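Local coordinates for N-acetylmuramoyl-L-alanine amidase (Mycolicibacterium smegmatis, PDB 7AGM), which probably hydrolyses the amide bond between N-acetylmuramic acid and L-alanine in peptidoglycan, using a bound zinc ion, at residues G16-D22 with R78-L84; N5-M9 with L70-T74. One frame throughout, in Å; residues are numbered along the deposited sequence.

Contact 1: G16-D22 with R78-L84; sequences GHNGAND and RGNDNAL. With ZN (zinc ion), chain C.
The CA atoms of Gly19 and Asp81 lie 4.0 Å apart where two irregular loops meet beside the zinc site of this amidase fold, following the neighbouring parallel strands 10-15 and 73-76. No regular ladder forms: Ala20 N makes a weak hydrogen bond to Ala83 O (3.3 Å), and Gly19 CA gives a C-H...O contact to Asp81 O (3.2 Å), with no side chain between the two backbones.

Arg78 carries the side-chain half. Its CG is wedged between backbone N and carbonyl carbon (chi1 60°), and from there the chain runs extended to NE, bringing the guanidinium up against the backbone of 16-22. Arg78 NH2 donates a hydrogen bond to Gly16 O (3.0 Å), 49° out of the carbonyl plane, and also bonds His53 O. His17 O lies over a guanidinium face without a hydrogen bond to it; NE instead serves Pro15 O, while His17 O is taken by Arg91. Arg78 NH1 holds Asn80 O and makes a salt bridge to Asp81 OD1 (2.9 Å) almost in the guanidinium plane; OD1 is also bonded by His53.

Arg78 thus holds the carbonyl just before His17, whose NE2 binds zinc at 2.1 Å alongside Glu52, His107 and three waters; His17 ND1 bonds Glu41 O, fixing the ring's turn. Farther out, Asp22 OD1 bonds Ser24 OG, and Leu84 CD1 lies 3.3 Å from Asp22 OD2.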
loop_
_atom_site.group_PDB
_atom_site.type_symbol
_atom_site.label_atom_id
_atom_site.label_comp_id
_atom_site.label_asym_id
_atom_site.label_seq_id
_atom_site.Cartn_x
_atom_site.Cartn_y
_atom_site.Cartn_z
ATOM N N GLY A 16 -1.808 4.860 3.570
ATOM C CA GLY A 16 -1.666 4.467 4.962
ATOM C C GLY A 16 -1.717 5.653 5.913
ATOM O O GLY A 16 -1.262 6.760 5.596
ATOM N N HIS A 17 -2.307 5.406 7.087
ATOM C CA HIS A 17 -2.326 6.294 8.248
ATOM C C HIS A 17 -3.299 7.450 8.069
ATOM O O HIS A 17 -4.012 7.498 7.066
ATOM C CB HIS A 17 -0.908 6.724 8.638
ATOM C CG HIS A 17 0.030 5.567 8.744
ATOM N ND1 HIS A 17 0.075 4.746 9.851
ATOM C CD2 HIS A 17 0.916 5.054 7.857
ATOM C CE1 HIS A 17 0.966 3.791 9.649
ATOM N NE2 HIS A 17 1.482 3.948 8.444
ATOM N N ASN A 18 -3.363 8.355 9.049
ATOM C CA ASN A 18 -4.294 9.476 9.037
ATOM C C ASN A 18 -3.521 10.785 9.038
ATOM O O ASN A 18 -2.400 10.861 9.546
ATOM C CB ASN A 18 -5.167 9.526 10.301
ATOM C CG ASN A 18 -5.836 8.211 10.627
ATOM O OD1 ASN A 18 -6.285 7.479 9.746
ATOM N ND2 ASN A 18 -5.929 7.917 11.919
ATOM N N GLY A 19 -4.162 11.833 8.514
ATOM C CA GLY A 19 -3.583 13.163 8.583
ATOM C C GLY A 19 -3.622 13.781 9.964
ATOM O O GLY A 19 -2.906 14.754 10.218
ATOM N N ALA A 20 -4.454 13.247 10.857
ATOM C CA ALA A 20 -4.461 13.659 12.249
ATOM C C ALA A 20 -4.932 12.483 13.089
ATOM O O ALA A 20 -5.688 11.630 12.615
ATOM C CB ALA A 20 -5.363 14.873 12.475
ATOM N N ASN A 21 -4.472 12.439 14.337
ATOM C CA ASN A 21 -4.789 11.338 15.235
ATOM C C ASN A 21 -5.314 11.874 16.558
ATOM O O ASN A 21 -4.968 12.979 16.984
ATOM C CB ASN A 21 -3.573 10.442 15.494
ATOM C CG ASN A 21 -3.107 9.725 14.249
ATOM O OD1 ASN A 21 -3.655 8.688 13.871
ATOM N ND2 ASN A 21 -2.090 10.277 13.599
ATOM N N ASP A 22 -6.169 11.076 17.201
ATOM C CA ASP A 22 -6.643 11.391 18.543
ATOM C C ASP A 22 -6.519 10.169 19.447
ATOM O O ASP A 22 -5.825 9.205 19.105
ATOM C CB ASP A 22 -8.084 11.927 18.525
ATOM C CG ASP A 22 -9.125 10.853 18.193
ATOM O OD1 ASP A 22 -8.772 9.729 17.763
ATOM O OD2 ASP A 22 -10.323 11.148 18.361
ATOM N N ARG A 78 -9.578 7.065 2.588
ATOM C CA ARG A 78 -9.739 8.326 3.293
ATOM C C ARG A 78 -9.782 9.443 2.267
ATOM O O ARG A 78 -9.334 9.283 1.128
ATOM C CB ARG A 78 -8.630 8.557 4.329
ATOM C CG ARG A 78 -7.219 8.589 3.765
ATOM C CD ARG A 78 -6.263 8.889 4.906
ATOM N NE ARG A 78 -4.843 8.635 4.664
ATOM C CZ ARG A 78 -3.898 9.577 4.628
ATOM N NH1 ARG A 78 -4.217 10.866 4.744
ATOM N NH2 ARG A 78 -2.627 9.228 4.478
ATOM N N GLY A 79 -10.317 10.586 2.695
ATOM C CA GLY A 79 -10.610 11.673 1.785
ATOM C C GLY A 79 -9.877 12.968 2.067
ATOM O O GLY A 79 -10.147 13.980 1.412
ATOM N N ASN A 80 -8.957 12.959 3.027
ATOM C CA ASN A 80 -8.149 14.135 3.331
ATOM C C ASN A 80 -6.865 13.682 4.015
ATOM O O ASN A 80 -6.669 12.497 4.303
ATOM C CB ASN A 80 -8.907 15.128 4.218
ATOM C CG ASN A 80 -9.298 14.531 5.556
ATOM O OD1 ASN A 80 -8.443 14.085 6.335
ATOM N ND2 ASN A 80 -10.595 14.523 5.838
ATOM N N ASP A 81 -6.000 14.652 4.303
ATOM C CA ASP A 81 -4.728 14.416 4.971
ATOM C C ASP A 81 -4.582 15.313 6.197
ATOM O O ASP A 81 -3.467 15.647 6.598
ATOM C CB ASP A 81 -3.561 14.608 4.000
ATOM C CG ASP A 81 -2.246 14.106 4.559
ATOM O OD1 ASP A 81 -2.253 13.016 5.160
ATOM O OD2 ASP A 81 -1.213 14.799 4.402
ATOM N N ASN A 82 -5.699 15.699 6.817
ATOM C CA ASN A 82 -5.618 16.568 7.987
ATOM C C ASN A 82 -6.607 16.201 9.088
ATOM O O ASN A 82 -6.794 16.998 10.017
ATOM C CB ASN A 82 -5.767 18.052 7.600
ATOM C CG ASN A 82 -7.148 18.382 7.060
ATOM O OD1 ASN A 82 -7.910 17.496 6.681
ATOM N ND2 ASN A 82 -7.480 19.669 7.030
ATOM N N ALA A 83 -7.233 15.028 9.029
ATOM C CA ALA A 83 -8.207 14.632 10.037
ATOM C C ALA A 83 -8.126 13.125 10.247
ATOM O O ALA A 83 -7.377 12.417 9.565
ATOM C CB ALA A 83 -9.614 15.094 9.637
ATOM N N LEU A 84 -8.909 12.634 11.206
ATOM C CA LEU A 84 -8.925 11.210 11.507
ATOM C C LEU A 84 -9.353 10.404 10.284
ATOM O O LEU A 84 -10.168 10.849 9.472
ATOM C CB LEU A 84 -9.883 10.925 12.664
ATOM C CG LEU A 84 -9.432 11.355 14.059
ATOM C CD1 LEU A 84 -10.576 11.206 15.044
ATOM C CD2 LEU A 84 -8.236 10.532 14.500
HETATM ZN ZN ZN C . 2.765 2.710 7.313
HETATM O O HOH W 1 -6.263 11.921 7.258
HETATM O O HOH W 2 3.907 2.727 9.128
HETATM O O HOH W 3 2.348 0.955 8.620
HETATM O O HOH W 4 4.603 1.781 7.055
#

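Contact 2: N5-M9 with L70-T74; sequences NIAGM and LGVRT
A type II beta turn, Ile6 to Met9, docks onto the Schellman motif that ends helix 52-69 at Gly71, just where the chain enters strand 73-76. The turn is closed by its own Met9 N to Ile6 O hydrogen bond of 3.0 Å. Gly8, with positive phi, occupies its third position, where a side chain would jam against the preceding carbonyl oxygen. The CA atoms of Ala7 and Gly71 are the nearest across the contact, 4.4 Å apart.

Three hydrogen bonds join the segments. Gly8 N donates to Gly71 O over 2.9 Å; the bond is nearly straight (166° at the hydrogen), although the donor sits above the carbonyl plane. Arg73 N meets Met9 O at 2.8 Å, close to the C=O axis (C=O...N angle 173°). The third bond comes from a side chain: Arg73 NH1 lies 2.8 Å from Gly8 O, on a lone pair and in the carbonyl plane, and the oxygen in turn sits at the guanidinium edge. Arg73 therefore grips two successive carbonyls, one through its main chain and one through its side chain.

The two methyls of Val72 lie against different parts of the turn. Placing CG1 anti to the backbone N (chi1 171°) brings Val72 CG1 to 3.4 Å from Met9 O, while Val72 CG2 faces Ile6 CD1 at 3.9 Å. Ile6 CD1 also approaches Leu70 CD1, more loosely, at 4.4 Å.

Strand pairing continues from here, because the Arg73 backbone also bonds Val11 of strand 10-15, the parallel neighbour of edge strand 73-76. Leu216 of helix 198-219 packs against Ile6, Met9 and Val72, and Leu67 of helix 52-69 touches Val72.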
loop_
_atom_site.group_PDB
_atom_site.type_symbol
_atom_site.label_atom_id
_atom_site.label_comp_id
_atom_site.label_asym_id
_atom_site.label_seq_id
_atom_site.Cartn_x
_atom_site.Cartn_y
_atom_site.Cartn_z
ATOM N N ASN A 5 -8.631 -4.455 -21.864
ATOM C CA ASN A 5 -9.713 -5.060 -21.087
ATOM C C ASN A 5 -9.585 -4.796 -19.589
ATOM O O ASN A 5 -9.991 -5.624 -18.768
ATOM C CB ASN A 5 -9.897 -6.552 -21.388
ATOM C CG ASN A 5 -11.265 -6.859 -21.964
ATOM O OD1 ASN A 5 -12.256 -6.915 -21.239
ATOM N ND2 ASN A 5 -11.326 -7.048 -23.274
ATOM N N ILE A 6 -9.040 -3.638 -19.213
ATOM C CA ILE A 6 -8.985 -3.253 -17.808
ATOM C C ILE A 6 -9.926 -2.112 -17.452
ATOM O O ILE A 6 -10.232 -1.944 -16.261
ATOM C CB ILE A 6 -7.559 -2.959 -17.294
ATOM C CG1 ILE A 6 -6.983 -1.698 -17.933
ATOM C CG2 ILE A 6 -6.658 -4.154 -17.512
ATOM C CD1 ILE A 6 -5.799 -1.145 -17.166
ATOM N N ALA A 7 -10.383 -1.319 -18.420
ATOM C CA ALA A 7 -11.321 -0.252 -18.100
ATOM C C ALA A 7 -12.564 -0.846 -17.453
ATOM O O ALA A 7 -13.011 -1.939 -17.810
ATOM C CB ALA A 7 -11.693 0.529 -19.360
ATOM N N GLY A 8 -13.084 -0.157 -16.447
ATOM C CA GLY A 8 -14.223 -0.635 -15.701
ATOM C C GLY A 8 -13.882 -1.499 -14.503
ATOM O O GLY A 8 -14.728 -1.658 -13.615
ATOM N N MET A 9 -12.677 -2.073 -14.452
ATOM C CA MET A 9 -12.282 -2.822 -13.271
ATOM C C MET A 9 -12.122 -1.877 -12.084
ATOM O O MET A 9 -12.002 -0.659 -12.243
ATOM C CB MET A 9 -11.012 -3.630 -13.553
ATOM C CG MET A 9 -11.238 -4.699 -14.635
ATOM S SD MET A 9 -9.772 -5.682 -15.021
ATOM C CE MET A 9 -9.825 -6.947 -13.757
ATOM N N LEU A 70 -6.894 5.605 -17.321
ATOM C CA LEU A 70 -7.015 4.293 -17.948
ATOM C C LEU A 70 -8.442 3.750 -17.903
ATOM O O LEU A 70 -8.675 2.609 -18.321
ATOM C CB LEU A 70 -6.052 3.298 -17.286
ATOM C CG LEU A 70 -4.558 3.631 -17.378
ATOM C CD1 LEU A 70 -3.729 2.724 -16.470
ATOM C CD2 LEU A 70 -4.071 3.532 -18.819
ATOM N N GLY A 71 -9.400 4.537 -17.417
ATOM C CA GLY A 71 -10.770 4.068 -17.316
ATOM C C GLY A 71 -11.030 3.127 -16.160
ATOM O O GLY A 71 -12.094 2.496 -16.118
ATOM N N VAL A 72 -10.093 3.011 -15.224
ATOM C CA VAL A 72 -10.226 2.111 -14.081
ATOM C C VAL A 72 -10.987 2.841 -12.977
ATOM O O VAL A 72 -10.709 4.014 -12.691
ATOM C CB VAL A 72 -8.842 1.637 -13.598
ATOM C CG1 VAL A 72 -8.961 0.881 -12.283
ATOM C CG2 VAL A 72 -8.179 0.748 -14.668
ATOM N N ARG A 73 -11.970 2.162 -12.383
ATOM C CA ARG A 73 -12.738 2.709 -11.272
ATOM C C ARG A 73 -11.901 2.668 -10.006
ATOM O O ARG A 73 -11.180 1.697 -9.760
ATOM C CB ARG A 73 -13.986 1.859 -11.025
ATOM C CG ARG A 73 -15.028 1.871 -12.132
ATOM C CD ARG A 73 -16.193 0.957 -11.746
ATOM N NE ARG A 73 -17.443 1.263 -12.437
ATOM C CZ ARG A 73 -17.970 0.529 -13.412
ATOM N NH1 ARG A 73 -17.352 -0.573 -13.840
ATOM N NH2 ARG A 73 -19.122 0.900 -13.963
ATOM N N THR A 74 -12.011 3.712 -9.189
ATOM C CA THR A 74 -11.282 3.748 -7.932
ATOM C C THR A 74 -12.176 4.212 -6.791
ATOM O O THR A 74 -13.169 4.929 -6.982
ATOM C CB THR A 74 -10.027 4.651 -7.994
ATOM O OG1 THR A 74 -10.411 6.005 -8.265
ATOM C CG2 THR A 74 -9.049 4.176 -9.069
#

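How the contacts relate
From the N terminus the chain passes through segment 5-9, strand 10-15 and the loop segment 16-22, then the small two-stranded sheet and helix 52-69, before reaching segment 70-74, strand 73-76 and the loop segment 78-84. Contact 2 closes the loop from Met9 to Leu70, and contact 1 the loop from Asp22 to Arg78. Their segments alternate, so the two closures cross rather than nest. The centres lie 27 Å apart and the contacts touch each other nowhere except through chain continuity. Strand 10-15, helix 52-69 and strand 73-76, the strands parallel and adjacent, form a beta-alpha-beta crossover: contact 2 joins the strand entrances, contact 1 their exits, at the zinc-bearing end.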